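Local coordinates for oxidoreductase YdhF (Escherichia coli, PDB 1OG6), which is probably an NADPH-dependent oxidoreductase of the aldo-keto reductase family, its physiological substrate not being established, at residues I7-P12 and F174-T178. Numbering follows the deposited sequence.
Sequences IAPQGP and FTLAT
The Pro9 ring turns a face obliquely to Thr175, whose CG2 stands above it on the CD side, 4.0 Å from Pro9 CD, the two side chains crossing at about a right angle. Pro12 instead comes in by its CD corner, 4.1 Å from Ala177 CB. The aromatic ring of Phe174 turns away from this loop and packs on Phe155 and His147. Ala177 carries the centre. With chi1 at 60°, Ile7 CG1 falls between the backbone N and the carbonyl carbon, and the extended outer branch brings CD1 to 3.5 Å from Ala177 CB. The same arm lies along the Ala177 carbonyl oxygen, Ile7 CG1 to Ala177 O 3.5 Å, and Ala8 CB, 3.6 Å from Ala177 CA, reaches that oxygen too. An alanine in place of Ile7 would lack both CG2 and the CG1-CD1 arm, and would probably leave the methyl and carbonyl oxygen of Ala177 less well covered beside Pro12. Ile7 N closes the loop by bonding to Pro12 O at 3.0 Å; the Ile7 backbone also pairs with Arg205. The turn, packed on the loop entering strand 179-182, belongs to the N-terminal beta-hairpin that caps the (beta/alpha)8 barrel bottom in aldo-keto reductases, opposite the NADPH site.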
loop_
_atom_site.group_PDB
_atom_site.type_symbol
_atom_site.label_atom_id
_atom_site.label_comp_id
_atom_site.label_asym_id
_atom_site.label_seq_id
_atom_site.Cartn_x
_atom_site.Cartn_y
_atom_site.Cartn_z
ATOM N N ILE C 7 18.646 -11.204 -13.660
ATOM C CA ILE C 7 17.879 -10.453 -12.679
ATOM C C ILE C 7 16.498 -9.911 -13.062
ATOM O O ILE C 7 15.612 -9.847 -12.222
ATOM C CB ILE C 7 18.730 -9.312 -12.110
ATOM C CG1 ILE C 7 19.160 -8.371 -13.224
ATOM C CG2 ILE C 7 19.957 -9.882 -11.431
ATOM C CD1 ILE C 7 19.957 -7.188 -12.735
ATOM N N ALA C 8 16.297 -9.529 -14.312
ATOM C CA ALA C 8 15.002 -9.002 -14.719
ATOM C C ALA C 8 14.616 -9.618 -16.050
ATOM O O ALA C 8 15.325 -10.478 -16.557
ATOM C CB ALA C 8 15.076 -7.493 -14.843
ATOM N N PRO C 9 13.473 -9.213 -16.623
ATOM C CA PRO C 9 13.045 -9.764 -17.912
ATOM C C PRO C 9 14.036 -9.523 -19.054
ATOM O O PRO C 9 14.453 -10.469 -19.728
ATOM C CB PRO C 9 11.705 -9.083 -18.137
ATOM C CG PRO C 9 11.149 -9.086 -16.759
ATOM C CD PRO C 9 12.330 -8.584 -15.939
ATOM N N GLN C 10 14.409 -8.269 -19.286
ATOM C CA GLN C 10 15.377 -7.976 -20.339
ATOM C C GLN C 10 16.717 -7.726 -19.658
ATOM O O GLN C 10 17.721 -7.437 -20.298
ATOM C CB GLN C 10 14.965 -6.727 -21.120
ATOM C CG GLN C 10 13.471 -6.605 -21.397
ATOM C CD GLN C 10 12.815 -7.932 -21.712
ATOM O OE1 GLN C 10 13.252 -8.665 -22.603
ATOM N NE2 GLN C 10 11.752 -8.248 -20.979
ATOM N N GLY C 11 16.705 -7.851 -18.338
ATOM C CA GLY C 11 17.888 -7.612 -17.541
ATOM C C GLY C 11 19.102 -8.433 -17.888
ATOM O O GLY C 11 19.054 -9.272 -18.780
ATOM N N PRO C 12 20.213 -8.201 -17.172
ATOM C CA PRO C 12 21.514 -8.856 -17.309
ATOM C C PRO C 12 21.583 -10.162 -16.536
ATOM O O PRO C 12 20.642 -10.529 -15.847
ATOM C CB PRO C 12 22.463 -7.816 -16.743
ATOM C CG PRO C 12 21.678 -7.302 -15.585
ATOM C CD PRO C 12 20.281 -7.135 -16.155
ATOM N N PHE C 174 12.246 0.420 -20.540
ATOM C CA PHE C 174 12.830 -0.865 -20.151
ATOM C C PHE C 174 12.549 -1.241 -18.690
ATOM O O PHE C 174 12.423 -0.369 -17.829
ATOM C CB PHE C 174 14.336 -0.853 -20.422
ATOM C CG PHE C 174 14.997 0.482 -20.180
ATOM C CD1 PHE C 174 15.039 1.038 -18.907
ATOM C CD2 PHE C 174 15.612 1.165 -21.231
ATOM C CE1 PHE C 174 15.687 2.252 -18.685
ATOM C CE2 PHE C 174 16.263 2.381 -21.019
ATOM C CZ PHE C 174 16.301 2.924 -19.747
ATOM N N THR C 175 12.462 -2.543 -18.420
ATOM C CA THR C 175 12.167 -3.035 -17.075
ATOM C C THR C 175 13.305 -2.871 -16.077
ATOM O O THR C 175 14.416 -3.356 -16.312
ATOM C CB THR C 175 11.795 -4.522 -17.089
ATOM O OG1 THR C 175 11.128 -4.838 -18.313
ATOM C CG2 THR C 175 10.864 -4.842 -15.917
ATOM N N LEU C 176 13.011 -2.199 -14.962
ATOM C CA LEU C 176 13.999 -1.971 -13.907
ATOM C C LEU C 176 14.639 -3.302 -13.528
ATOM O O LEU C 176 13.972 -4.217 -13.049
ATOM C CB LEU C 176 13.339 -1.310 -12.689
ATOM C CG LEU C 176 12.974 0.174 -12.838
ATOM C CD1 LEU C 176 12.005 0.580 -11.762
ATOM C CD2 LEU C 176 14.224 1.033 -12.766
ATOM N N ALA C 177 15.940 -3.403 -13.760
ATOM C CA ALA C 177 16.671 -4.623 -13.490
ATOM C C ALA C 177 16.602 -5.110 -12.056
ATOM O O ALA C 177 16.698 -6.303 -11.821
ATOM C CB ALA C 177 18.116 -4.458 -13.905
ATOM N N THR C 178 16.433 -4.215 -11.089
ATOM C CA THR C 178 16.394 -4.658 -9.695
ATOM C C THR C 178 15.959 -3.572 -8.711
ATOM O O THR C 178 15.637 -2.458 -9.101
ATOM C CB THR C 178 17.784 -5.195 -9.260
ATOM O OG1 THR C 178 17.655 -5.921 -8.041
ATOM C CG2 THR C 178 18.767 -4.056 -9.037
#